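Local coordinates for single-stranded DNA-binding protein (Thermus thermophilus, PDB 2CWA) that binds single-stranded DNA and probably recruits partner proteins to their sites of action in DNA replication, recombination and repair, at residues E113-S118 against R123-L128; N129-M134 against T216-L221; P141-T146 against A151-G156; L155-N160 against D192-I197. All coordinates share one frame; numbering follows the deposited sequence.

Contact 1: residues E113-S118 against R123-L128. With NO3 (nitrate ion), chain D.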
loop_
_atom_site.group_PDB
_atom_site.type_symbol
_atom_site.label_atom_id
_atom_site.label_comp_id
_atom_site.label_asym_id
_atom_site.label_seq_id
_atom_site.Cartn_x
_atom_site.Cartn_y
_atom_site.Cartn_z
ATOM N N GLU A 113 12.072 -10.293 14.496
ATOM C CA GLU A 113 11.388 -9.855 15.705
ATOM C C GLU A 113 10.046 -9.192 15.440
ATOM O O GLU A 113 9.888 -8.420 14.493
ATOM C CB GLU A 113 12.262 -8.878 16.497
ATOM C CG GLU A 113 13.525 -9.489 17.064
ATOM C CD GLU A 113 14.160 -8.602 18.117
ATOM O OE1 GLU A 113 14.470 -7.431 17.804
ATOM O OE2 GLU A 113 14.345 -9.078 19.260
ATOM N N ARG A 114 9.082 -9.486 16.301
ATOM C CA ARG A 114 7.755 -8.913 16.169
ATOM C C ARG A 114 7.465 -7.976 17.333
ATOM O O ARG A 114 7.942 -8.191 18.446
ATOM C CB ARG A 114 6.700 -10.018 16.160
ATOM C CG ARG A 114 6.863 -11.071 15.067
ATOM C CD ARG A 114 5.771 -12.122 15.208
ATOM N NE ARG A 114 5.839 -13.212 14.233
ATOM C CZ ARG A 114 6.743 -14.191 14.240
ATOM N NH1 ARG A 114 7.696 -14.237 15.170
ATOM N NH2 ARG A 114 6.667 -15.157 13.334
ATOM N N ALA A 115 6.698 -6.930 17.061
ATOM C CA ALA A 115 6.281 -5.991 18.088
ATOM C C ALA A 115 4.812 -6.354 18.303
ATOM O O ALA A 115 4.215 -7.035 17.464
ATOM C CB ALA A 115 6.408 -4.564 17.586
ATOM N N GLU A 116 4.228 -5.930 19.419
ATOM C CA GLU A 116 2.827 -6.242 19.689
ATOM C C GLU A 116 2.046 -4.966 19.971
ATOM O O GLU A 116 2.430 -4.183 20.839
ATOM C CB GLU A 116 2.722 -7.190 20.886
ATOM C CG GLU A 116 1.307 -7.644 21.201
ATOM C CD GLU A 116 1.246 -8.579 22.396
ATOM O OE1 GLU A 116 1.969 -9.597 22.389
ATOM O OE2 GLU A 116 0.473 -8.299 23.340
ATOM N N ASP A 117 0.956 -4.752 19.237
ATOM C CA ASP A 117 0.151 -3.554 19.441
ATOM C C ASP A 117 -0.773 -3.690 20.649
ATOM O O ASP A 117 -0.854 -4.752 21.271
ATOM C CB ASP A 117 -0.677 -3.217 18.191
ATOM C CG ASP A 117 -1.625 -4.334 17.787
ATOM O OD1 ASP A 117 -2.093 -5.079 18.670
ATOM O OD2 ASP A 117 -1.916 -4.458 16.577
ATOM N N SER A 118 -1.471 -2.604 20.963
ATOM C CA SER A 118 -2.388 -2.556 22.098
ATOM C C SER A 118 -3.468 -3.631 22.063
ATOM O O SER A 118 -4.063 -3.949 23.099
ATOM C CB SER A 118 -3.054 -1.182 22.165
ATOM O OG SER A 118 -3.842 -0.946 21.011
ATOM N N ARG A 123 3.294 -7.242 14.806
ATOM C CA ARG A 123 3.757 -6.392 13.710
ATOM C C ARG A 123 5.231 -6.735 13.514
ATOM O O ARG A 123 5.993 -6.793 14.484
ATOM C CB ARG A 123 3.641 -4.903 14.055
ATOM C CG ARG A 123 2.227 -4.388 14.221
ATOM C CD ARG A 123 2.205 -2.867 14.206
ATOM N NE ARG A 123 3.174 -2.291 15.136
ATOM C CZ ARG A 123 3.106 -1.051 15.611
ATOM N NH1 ARG A 123 2.110 -0.254 15.246
ATOM N NH2 ARG A 123 4.029 -0.608 16.455
ATOM N N LEU A 124 5.632 -6.968 12.269
ATOM C CA LEU A 124 7.025 -7.301 11.980
ATOM C C LEU A 124 7.914 -6.058 12.017
ATOM O O LEU A 124 7.626 -5.055 11.358
ATOM C CB LEU A 124 7.149 -7.966 10.598
ATOM C CG LEU A 124 8.566 -8.344 10.133
ATOM C CD1 LEU A 124 9.161 -9.415 11.053
ATOM C CD2 LEU A 124 8.514 -8.862 8.695
ATOM N N ARG A 125 8.996 -6.127 12.788
ATOM C CA ARG A 125 9.934 -5.014 12.866
ATOM C C ARG A 125 10.839 -5.115 11.637
ATOM O O ARG A 125 11.132 -6.217 11.181
ATOM C CB ARG A 125 10.768 -5.108 14.146
ATOM C CG ARG A 125 9.920 -5.194 15.411
ATOM C CD ARG A 125 10.770 -5.121 16.669
ATOM N NE ARG A 125 11.349 -3.795 16.850
ATOM C CZ ARG A 125 12.113 -3.450 17.880
ATOM N NH1 ARG A 125 12.393 -4.338 18.829
ATOM N NH2 ARG A 125 12.599 -2.218 17.965
ATOM N N ALA A 126 11.268 -3.974 11.105
ATOM C CA ALA A 126 12.126 -3.947 9.913
ATOM C C ALA A 126 11.431 -4.662 8.748
ATOM O O ALA A 126 12.057 -5.416 7.994
ATOM C CB ALA A 126 13.477 -4.614 10.212
ATOM N N ALA A 127 10.133 -4.406 8.602
ATOM C CA ALA A 127 9.328 -5.021 7.548
ATOM C C ALA A 127 9.623 -4.438 6.164
ATOM O O ALA A 127 10.408 -3.499 6.020
ATOM C CB ALA A 127 7.832 -4.841 7.874
ATOM N N LEU A 128 8.992 -5.010 5.144
ATOM C CA LEU A 128 9.158 -4.516 3.782
ATOM C C LEU A 128 7.832 -3.925 3.332
ATOM O O LEU A 128 6.782 -4.555 3.476
ATOM C CB LEU A 128 9.566 -5.646 2.824
ATOM C CG LEU A 128 9.601 -5.220 1.348
ATOM C CD1 LEU A 128 10.649 -4.131 1.147
ATOM C CD2 LEU A 128 9.906 -6.425 0.457
HETATM N N NO3 D . 9.531 -12.897 17.824
HETATM O O1 NO3 D . 9.341 -14.074 18.075
HETATM O O2 NO3 D . 8.952 -12.371 16.897
HETATM O O3 NO3 D . 10.303 -12.246 18.503
HETATM O O HOH W 1 12.799 -8.484 12.408
#

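Contact 2: residues N129-M134 against T216-L221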
loop_
_atom_site.group_PDB
_atom_site.type_symbol
_atom_site.label_atom_id
_atom_site.label_comp_id
_atom_site.label_asym_id
_atom_site.label_seq_id
_atom_site.Cartn_x
_atom_site.Cartn_y
_atom_site.Cartn_z
ATOM N N ASN A 129 7.891 -2.708 2.802
ATOM C CA ASN A 129 6.719 -1.993 2.312
ATOM C C ASN A 129 7.227 -1.132 1.175
ATOM O O ASN A 129 7.639 0.012 1.378
ATOM C CB ASN A 129 6.120 -1.116 3.424
ATOM C CG ASN A 129 4.876 -0.363 2.978
ATOM O OD1 ASN A 129 4.522 -0.352 1.797
ATOM N ND2 ASN A 129 4.209 0.288 3.929
ATOM N N GLN A 130 7.202 -1.684 -0.035
ATOM C CA GLN A 130 7.707 -0.961 -1.190
ATOM C C GLN A 130 6.791 -1.098 -2.400
ATOM O O GLN A 130 6.362 -2.196 -2.728
ATOM C CB GLN A 130 9.098 -1.494 -1.539
ATOM C CG GLN A 130 9.824 -0.715 -2.620
ATOM C CD GLN A 130 11.245 -1.211 -2.840
ATOM O OE1 GLN A 130 12.041 -0.562 -3.514
ATOM N NE2 GLN A 130 11.566 -2.366 -2.279
ATOM N N VAL A 131 6.505 0.016 -3.059
ATOM C CA VAL A 131 5.655 -0.001 -4.248
ATOM C C VAL A 131 6.307 0.785 -5.379
ATOM O O VAL A 131 6.924 1.830 -5.150
ATOM C CB VAL A 131 4.255 0.609 -3.960
ATOM C CG1 VAL A 131 4.392 2.064 -3.554
ATOM C CG2 VAL A 131 3.367 0.493 -5.199
ATOM N N PHE A 132 6.182 0.262 -6.596
ATOM C CA PHE A 132 6.717 0.908 -7.789
ATOM C C PHE A 132 5.518 1.331 -8.626
ATOM O O PHE A 132 4.674 0.498 -8.964
ATOM C CB PHE A 132 7.550 -0.081 -8.612
ATOM C CG PHE A 132 8.851 -0.452 -7.985
ATOM C CD1 PHE A 132 10.021 0.202 -8.347
ATOM C CD2 PHE A 132 8.916 -1.467 -7.042
ATOM C CE1 PHE A 132 11.241 -0.159 -7.778
ATOM C CE2 PHE A 132 10.132 -1.832 -6.468
ATOM C CZ PHE A 132 11.294 -1.175 -6.840
ATOM N N LEU A 133 5.446 2.607 -8.976
ATOM C CA LEU A 133 4.338 3.101 -9.778
ATOM C C LEU A 133 4.814 4.059 -10.853
ATOM O O LEU A 133 5.804 4.767 -10.676
ATOM C CB LEU A 133 3.321 3.850 -8.902
ATOM C CG LEU A 133 2.526 3.101 -7.831
ATOM C CD1 LEU A 133 1.760 4.115 -6.982
ATOM C CD2 LEU A 133 1.565 2.120 -8.489
HETATM N N MSE A 134 4.102 4.075 -11.974
HETATM C CA MSE A 134 4.412 5.000 -13.049
HETATM C C MSE A 134 3.126 5.292 -13.799
HETATM O O MSE A 134 2.353 4.381 -14.104
HETATM C CB MSE A 134 5.471 4.433 -14.005
HETATM C CG MSE A 134 5.860 5.407 -15.116
HETATM SE SE MSE A 134 7.650 5.021 -15.876
HETATM C CE MSE A 134 7.545 3.123 -15.828
ATOM N N THR A 216 -6.313 4.160 1.243
ATOM C CA THR A 216 -4.921 3.799 1.015
ATOM C C THR A 216 -4.268 4.760 0.043
ATOM O O THR A 216 -4.870 5.169 -0.951
ATOM C CB THR A 216 -4.802 2.360 0.470
ATOM O OG1 THR A 216 -5.317 1.445 1.444
ATOM C CG2 THR A 216 -3.338 2.013 0.169
ATOM N N ARG A 217 -3.025 5.120 0.342
ATOM C CA ARG A 217 -2.270 6.043 -0.490
ATOM C C ARG A 217 -0.814 5.599 -0.495
ATOM O O ARG A 217 -0.469 4.565 0.080
ATOM C CB ARG A 217 -2.355 7.471 0.069
ATOM C CG ARG A 217 -3.764 8.047 0.160
ATOM C CD ARG A 217 -3.749 9.452 0.777
ATOM N NE ARG A 217 -3.284 9.417 2.166
ATOM C CZ ARG A 217 -2.059 9.739 2.569
ATOM N NH1 ARG A 217 -1.140 10.132 1.692
ATOM N NH2 ARG A 217 -1.751 9.665 3.860
ATOM N N VAL A 218 0.031 6.394 -1.134
ATOM C CA VAL A 218 1.454 6.092 -1.218
ATOM C C VAL A 218 2.304 7.281 -0.792
ATOM O O VAL A 218 2.023 8.418 -1.162
ATOM C CB VAL A 218 1.876 5.721 -2.665
ATOM C CG1 VAL A 218 3.394 5.454 -2.713
ATOM C CG2 VAL A 218 1.101 4.499 -3.144
ATOM N N GLU A 219 3.330 7.005 0.004
ATOM C CA GLU A 219 4.260 8.038 0.443
ATOM C C GLU A 219 5.524 7.755 -0.365
ATOM O O GLU A 219 6.109 6.685 -0.253
ATOM C CB GLU A 219 4.553 7.918 1.940
ATOM C CG GLU A 219 5.668 8.836 2.420
ATOM C CD GLU A 219 5.830 8.807 3.927
ATOM O OE1 GLU A 219 4.917 9.292 4.628
ATOM O OE2 GLU A 219 6.861 8.291 4.407
ATOM N N ALA A 220 5.912 8.721 -1.185
ATOM C CA ALA A 220 7.073 8.602 -2.052
ATOM C C ALA A 220 8.413 8.585 -1.324
ATOM O O ALA A 220 8.603 9.263 -0.312
ATOM C CB ALA A 220 7.054 9.734 -3.077
ATOM N N LEU A 221 9.331 7.782 -1.852
ATOM C CA LEU A 221 10.684 7.661 -1.324
ATOM C C LEU A 221 11.616 8.165 -2.425
ATOM O O LEU A 221 12.683 8.717 -2.153
ATOM C CB LEU A 221 11.002 6.203 -0.999
ATOM C CG LEU A 221 10.249 5.591 0.186
ATOM C CD1 LEU A 221 10.492 4.087 0.234
ATOM C CD2 LEU A 221 10.704 6.260 1.478
#

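Contact 3: residues P141-T146 against A151-G156. With NO3 (nitrate ion), chain B.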
loop_
_atom_site.group_PDB
_atom_site.type_symbol
_atom_site.label_atom_id
_atom_site.label_comp_id
_atom_site.label_asym_id
_atom_site.label_seq_id
_atom_site.Cartn_x
_atom_site.Cartn_y
_atom_site.Cartn_z
ATOM N N PRO A 141 0.565 19.636 -8.927
ATOM C CA PRO A 141 0.899 19.287 -7.543
ATOM C C PRO A 141 0.304 20.316 -6.581
ATOM O O PRO A 141 0.104 21.472 -6.945
ATOM C CB PRO A 141 2.429 19.334 -7.529
ATOM C CG PRO A 141 2.804 19.068 -8.955
ATOM C CD PRO A 141 1.785 19.876 -9.713
ATOM N N GLU A 142 0.024 19.883 -5.360
ATOM C CA GLU A 142 -0.520 20.766 -4.337
ATOM C C GLU A 142 0.517 20.740 -3.223
ATOM O O GLU A 142 0.826 19.681 -2.676
ATOM C CB GLU A 142 -1.870 20.231 -3.859
ATOM C CG GLU A 142 -2.828 19.989 -5.023
ATOM C CD GLU A 142 -4.069 19.203 -4.645
ATOM O OE1 GLU A 142 -3.953 18.223 -3.870
ATOM O OE2 GLU A 142 -5.162 19.556 -5.146
ATOM N N LEU A 143 1.065 21.906 -2.900
ATOM C CA LEU A 143 2.098 22.004 -1.876
ATOM C C LEU A 143 1.673 22.851 -0.674
ATOM O O LEU A 143 1.014 23.875 -0.827
ATOM C CB LEU A 143 3.365 22.603 -2.509
ATOM C CG LEU A 143 4.705 22.592 -1.768
ATOM C CD1 LEU A 143 5.235 21.172 -1.677
ATOM C CD2 LEU A 143 5.705 23.471 -2.519
ATOM N N ARG A 144 2.041 22.400 0.521
ATOM C CA ARG A 144 1.749 23.136 1.747
ATOM C C ARG A 144 2.967 23.015 2.644
ATOM O O ARG A 144 3.835 22.169 2.413
ATOM C CB ARG A 144 0.518 22.568 2.466
ATOM C CG ARG A 144 0.722 21.209 3.109
ATOM C CD ARG A 144 -0.540 20.769 3.837
ATOM N NE ARG A 144 -0.858 21.658 4.950
ATOM C CZ ARG A 144 -0.408 21.509 6.192
ATOM N NH1 ARG A 144 0.385 20.497 6.505
ATOM N NH2 ARG A 144 -0.755 22.382 7.130
ATOM N N TYR A 145 3.034 23.857 3.670
ATOM C CA TYR A 145 4.154 23.834 4.595
ATOM C C TYR A 145 3.664 23.685 6.028
ATOM O O TYR A 145 2.677 24.311 6.424
ATOM C CB TYR A 145 4.971 25.123 4.448
ATOM C CG TYR A 145 5.805 25.159 3.185
ATOM C CD1 TYR A 145 7.100 24.642 3.173
ATOM C CD2 TYR A 145 5.285 25.665 1.993
ATOM C CE1 TYR A 145 7.860 24.624 2.007
ATOM C CE2 TYR A 145 6.035 25.649 0.814
ATOM C CZ TYR A 145 7.323 25.125 0.832
ATOM O OH TYR A 145 8.073 25.090 -0.324
ATOM N N THR A 146 4.338 22.834 6.788
ATOM C CA THR A 146 3.982 22.617 8.185
ATOM C C THR A 146 4.406 23.856 8.970
ATOM O O THR A 146 5.150 24.697 8.458
ATOM C CB THR A 146 4.726 21.407 8.772
ATOM O OG1 THR A 146 6.120 21.722 8.899
ATOM C CG2 THR A 146 4.563 20.182 7.866
ATOM N N ALA A 151 8.150 21.206 3.769
ATOM C CA ALA A 151 7.343 21.133 2.553
ATOM C C ALA A 151 6.643 19.779 2.442
ATOM O O ALA A 151 7.198 18.738 2.810
ATOM C CB ALA A 151 8.216 21.366 1.324
ATOM N N VAL A 152 5.414 19.797 1.941
ATOM C CA VAL A 152 4.649 18.565 1.767
ATOM C C VAL A 152 3.876 18.704 0.474
ATOM O O VAL A 152 3.112 19.652 0.300
ATOM C CB VAL A 152 3.640 18.326 2.912
ATOM C CG1 VAL A 152 3.129 16.892 2.852
ATOM C CG2 VAL A 152 4.286 18.604 4.247
ATOM N N ALA A 153 4.090 17.761 -0.436
ATOM C CA ALA A 153 3.428 17.784 -1.732
ATOM C C ALA A 153 2.435 16.647 -1.851
ATOM O O ALA A 153 2.678 15.544 -1.367
ATOM C CB ALA A 153 4.470 17.672 -2.853
ATOM N N ARG A 154 1.305 16.930 -2.484
ATOM C CA ARG A 154 0.292 15.917 -2.705
ATOM C C ARG A 154 0.026 15.898 -4.203
ATOM O O ARG A 154 -0.240 16.932 -4.813
ATOM C CB ARG A 154 -0.966 16.233 -1.900
ATOM C CG ARG A 154 -0.752 15.994 -0.411
ATOM C CD ARG A 154 -1.993 16.312 0.416
ATOM N NE ARG A 154 -1.689 16.314 1.844
ATOM C CZ ARG A 154 -1.369 15.238 2.549
ATOM N NH1 ARG A 154 -1.316 14.052 1.958
ATOM N NH2 ARG A 154 -1.081 15.347 3.841
ATOM N N LEU A 155 0.142 14.709 -4.784
ATOM C CA LEU A 155 -0.034 14.508 -6.220
ATOM C C LEU A 155 -1.127 13.485 -6.520
ATOM O O LEU A 155 -1.379 12.587 -5.719
ATOM C CB LEU A 155 1.279 13.994 -6.822
ATOM C CG LEU A 155 2.587 14.729 -6.507
ATOM C CD1 LEU A 155 3.771 13.798 -6.737
ATOM C CD2 LEU A 155 2.701 15.967 -7.367
ATOM N N GLY A 156 -1.763 13.629 -7.681
ATOM C CA GLY A 156 -2.791 12.690 -8.109
ATOM C C GLY A 156 -2.204 11.949 -9.305
ATOM O O GLY A 156 -1.848 12.581 -10.301
HETATM N N NO3 B . 0.881 17.007 6.070
HETATM O O1 NO3 B . 0.599 17.824 5.202
HETATM O O2 NO3 B . 1.236 17.384 7.182
HETATM O O3 NO3 B . 0.820 15.812 5.828
#

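Contact 4: residues L155-N160 against D192-I197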
loop_
_atom_site.group_PDB
_atom_site.type_symbol
_atom_site.label_atom_id
_atom_site.label_comp_id
_atom_site.label_asym_id
_atom_site.label_seq_id
_atom_site.Cartn_x
_atom_site.Cartn_y
_atom_site.Cartn_z
ATOM N N LEU A 155 0.142 14.709 -4.784
ATOM C CA LEU A 155 -0.034 14.508 -6.220
ATOM C C LEU A 155 -1.127 13.485 -6.520
ATOM O O LEU A 155 -1.379 12.587 -5.719
ATOM C CB LEU A 155 1.279 13.994 -6.822
ATOM C CG LEU A 155 2.587 14.729 -6.507
ATOM C CD1 LEU A 155 3.771 13.798 -6.737
ATOM C CD2 LEU A 155 2.701 15.967 -7.367
ATOM N N GLY A 156 -1.763 13.629 -7.681
ATOM C CA GLY A 156 -2.791 12.690 -8.109
ATOM C C GLY A 156 -2.204 11.949 -9.305
ATOM O O GLY A 156 -1.848 12.581 -10.301
ATOM N N LEU A 157 -2.104 10.625 -9.211
ATOM C CA LEU A 157 -1.510 9.814 -10.274
ATOM C C LEU A 157 -2.468 8.837 -10.948
ATOM O O LEU A 157 -3.215 8.125 -10.278
ATOM C CB LEU A 157 -0.329 9.012 -9.714
ATOM C CG LEU A 157 0.480 8.200 -10.732
ATOM C CD1 LEU A 157 1.294 9.151 -11.601
ATOM C CD2 LEU A 157 1.394 7.221 -10.014
ATOM N N ALA A 158 -2.421 8.795 -12.277
ATOM C CA ALA A 158 -3.258 7.881 -13.048
ATOM C C ALA A 158 -2.347 6.834 -13.674
ATOM O O ALA A 158 -1.474 7.164 -14.485
ATOM C CB ALA A 158 -4.016 8.639 -14.137
ATOM N N VAL A 159 -2.545 5.579 -13.285
ATOM C CA VAL A 159 -1.745 4.477 -13.798
ATOM C C VAL A 159 -2.571 3.592 -14.715
ATOM O O VAL A 159 -3.570 3.018 -14.290
ATOM C CB VAL A 159 -1.199 3.586 -12.664
ATOM C CG1 VAL A 159 -0.439 2.403 -13.263
ATOM C CG2 VAL A 159 -0.285 4.398 -11.745
ATOM N N ASN A 160 -2.150 3.476 -15.970
ATOM C CA ASN A 160 -2.872 2.641 -16.925
ATOM C C ASN A 160 -2.319 1.222 -16.918
ATOM O O ASN A 160 -1.135 1.013 -16.658
ATOM C CB ASN A 160 -2.755 3.223 -18.333
ATOM C CG ASN A 160 -3.346 4.615 -18.437
ATOM O OD1 ASN A 160 -4.510 4.839 -18.091
ATOM N ND2 ASN A 160 -2.545 5.563 -18.922
ATOM N N ASP A 192 2.195 15.534 -16.711
ATOM C CA ASP A 192 3.570 15.042 -16.631
ATOM C C ASP A 192 3.606 13.575 -16.252
ATOM O O ASP A 192 2.739 13.087 -15.527
ATOM C CB ASP A 192 4.379 15.815 -15.579
ATOM C CG ASP A 192 4.820 17.180 -16.055
ATOM O OD1 ASP A 192 4.642 17.487 -17.251
ATOM O OD2 ASP A 192 5.358 17.945 -15.223
ATOM N N GLY A 193 4.618 12.871 -16.743
ATOM C CA GLY A 193 4.760 11.478 -16.394
ATOM C C GLY A 193 5.375 11.465 -15.005
ATOM O O GLY A 193 6.040 12.430 -14.613
ATOM N N LEU A 194 5.148 10.402 -14.249
ATOM C CA LEU A 194 5.719 10.303 -12.909
ATOM C C LEU A 194 6.033 8.862 -12.548
ATOM O O LEU A 194 5.181 7.979 -12.681
ATOM C CB LEU A 194 4.762 10.886 -11.855
ATOM C CG LEU A 194 5.316 10.858 -10.421
ATOM C CD1 LEU A 194 6.497 11.823 -10.333
ATOM C CD2 LEU A 194 4.241 11.242 -9.407
ATOM N N PHE A 195 7.270 8.639 -12.111
ATOM C CA PHE A 195 7.739 7.331 -11.679
ATOM C C PHE A 195 7.900 7.462 -10.163
ATOM O O PHE A 195 8.521 8.417 -9.675
ATOM C CB PHE A 195 9.096 6.999 -12.316
ATOM C CG PHE A 195 9.793 5.822 -11.687
ATOM C CD1 PHE A 195 9.441 4.521 -12.023
ATOM C CD2 PHE A 195 10.792 6.019 -10.732
ATOM C CE1 PHE A 195 10.068 3.429 -11.421
ATOM C CE2 PHE A 195 11.427 4.936 -10.122
ATOM C CZ PHE A 195 11.066 3.637 -10.465
ATOM N N VAL A 196 7.344 6.510 -9.426
ATOM C CA VAL A 196 7.411 6.548 -7.973
ATOM C C VAL A 196 7.825 5.253 -7.317
ATOM O O VAL A 196 7.408 4.170 -7.733
ATOM C CB VAL A 196 6.028 6.912 -7.353
ATOM C CG1 VAL A 196 6.133 6.974 -5.828
ATOM C CG2 VAL A 196 5.524 8.218 -7.915
ATOM N N ILE A 197 8.676 5.369 -6.304
ATOM C CA ILE A 197 9.055 4.224 -5.491
ATOM C C ILE A 197 8.608 4.745 -4.131
ATOM O O ILE A 197 9.070 5.798 -3.678
ATOM C CB ILE A 197 10.563 3.958 -5.435
ATOM C CG1 ILE A 197 11.102 3.605 -6.830
ATOM C CG2 ILE A 197 10.829 2.806 -4.477
ATOM C CD1 ILE A 197 12.590 3.258 -6.835
#

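Contact 1: residues E113-S118 against R123-L128
Ala-115 and Arg-123 form an antiparallel hydrogen-bonded pair, satisfying each other's backbone in both directions. Ala-115 N donates almost straight to Arg-123 O at 2.7 Å, and Arg-123 N returns a more bent bond to Ala-115 O at 2.8 Å. Beyond the non-hydrogen-bonded pair Arg-114 and Leu-124, Arg-125 N reaches Glu-113 O at 3.0 Å. Arg-123 O takes a second, softer donor: Arg-114 CA approaches it at 3.2 Å in a C-H...O contact. Past the last direct bond, one water accepts from Glu-113 N and donates to Arg-125 O, bridging the strands. The side chains of Glu-113 and Arg-125 run side by side in the same direction. A bend at chi3 of Arg-125 (69°) turns the guanidinium beside the carboxylate, the two planes only 14° apart. Their salt bridge is long, Glu-113 OE1 to Arg-125 NH1 3.9 Å, and the oxygen lies well off the guanidinium plane, so charge alone joins them. Arg-114 holds a nitrate, probably from the crystallisation liquor, at its guanidinium edge: NH1 donates to nitrate O2 at 2.8 Å, while its own backbone N adds a weak bond to the same oxygen. Arg-114 NE goes to Gly-73 O and NH2 to Asp-109, so the whole group is fixed in rotation. This small surface hairpin of strands 114-116 and 122-125 lies along strand 28-39, which strand 122-125 joins in parallel; Leu-124 packs inward on Ile-11 and Leu-75, and Arg-123, on the other face, lies against Ser-51 and Tyr-53 of strand 49-59.

Contact 2: residues N129-M134 against T216-L221
Val-131 and Val-218 mark the nearest approach of two strands whose CA atoms stay 8.0 Å apart there, with no hydrogen bond between them: 129-134 and 216-221 meet through side chains alone, across the interior of the barrel. Val-218 is the single residue that 216-221 sends into the contact, and it presents both methyls. Its CG1 touches Val-131 CG1 at 3.6 Å. Its CG2 leans on two neighbours at once, Leu-133 CD1 at 3.9 Å and Val-131 CG1 at 4.1 Å, so that Val-218 straddles the alternate residues of the opposing strand. Val-131 holds CG1 in the crowded position between its backbone N and carbonyl carbon (chi1 62°), and this is the methyl that meets both branches of Val-218. Leu-133 reaches the same place through an extended end, CD1 lying opposite CA about the CB-CG bond (chi2 172°). Both pairs meet at a slant, methyl against methyl, and all three residues are buried. The contact is wholly apolar. Val-173 of strand 169-178 touches Leu-133 and Val-218 alike, and Leu-200 adds to the packing on Val-218. Strand 128-145 is itself hydrogen-bonded on one edge to strand 193-206, Val-131 with Gly-198 and Leu-133 with Val-196, and on the other to strand 5-22, Gln-130 with Phe-9 and Phe-132 with Arg-7, which couples the second SSB unit to the first.

Contact 3: residues P141-T146 against A151-G156
Pro-141 CB presses on Leu-155 CD2 at 3.4 Å, closer than usual for two carbons, at the end of the hairpin away from the turn. In the packed part too, Leu-143 CD1 lies 3.8 Å from Ala-153 CB, and Tyr-145 CE1 meets Ala-151 CB obliquely at 3.3 Å. Leu-143, Ala-151 and Ala-153 all pack on Ala-182 of helix 179-185. Four backbone bonds fasten the strands, two in each of the pairs Glu-142 with Arg-154 and Arg-144 with Val-152. The other face is looser and polar. There Glu-142 and Arg-154 keep their charged ends apart, and Arg-144, bent at chi3 (-64°), brings its guanidinium edge to a nitrate, NH1 donating to nitrate O1 at 3.0 Å. Arg-154 NH2 comes within 2.8 Å of nitrate O3 from an oblique direction, and Val-152 CG1 borders the ion. The nitrate, probably from the crystallisation liquor, is shared by the two guanidinium groups. Thr-146 OG1 is hydrogen-bonded to Thr-150 N across the turn. The whole is an antiparallel beta hairpin, the one joining the first two strands of the second SSB unit's OB fold.

Contact 4: residues L155-N160 against D192-I197
Leu-155 extends CD1 to Leu-194 CD2 at 3.7 Å, a methyl-to-methyl touch between side chains that cross at about a right angle. CD1 is the second branch of this leucine in use, since its other methyl serves the hairpin. Gly-156 follows without a side chain to offer, and the next inward residue is Leu-157. Its CG lies opposite the backbone N (chi1 -175°), which carries CD1 over the root of Leu-194, 3.9 Å from its CB. Leu-194 is thus touched at two levels, its base by Leu-157 and its far methyl by Leu-155, and it is the residue of 192-197 that carries the contact; Leu-194 also packs on Leu-223 of strand 222-224. Nothing polar joins the segments, and their nearest CA atoms, those of Leu-157 and Leu-194, are 7.7 Å apart. Such an arrangement belongs to the OB-fold barrel: strands 151-161 and 193-206 both pair with strand 128-145 yet not with each other, so they face one another across the interior, with helix 179-185 inserted between strands 169-178 and 193-206. The backbone of Leu-157 is hydrogen-bonded to Val-173 of strand 169-178. Ala-158, on the opposite face, packs on Phe-172. Val-159 is hydrogen-bonded through its backbone to His-171, and at the end Asn-160 OD1 is bonded to Thr-170 OG1.

From the N terminus, contact 1 comes first, closing the short hairpin 113-128, which lies against strand 28-39. Contact 2 opens directly afterwards on 129-134 and closes only at 216-221, the longest loop of the four; contacts 3 and 4 both nest within it. Contact 3 closes the hairpin 141-156, and contact 4 begins on Leu-155 and Gly-156, where contact 3 ends, before closing at 192-197. Contacts 2 and 4 touch directly, Leu-221 N lying 2.7 Å from Ile-197 O in a probable hydrogen bond. Contacts 2, 3 and 4 thus tie together the barrel of the second unit, whereas contact 1 lies apart, its centre about 30 Å from those of contacts 3 and 4.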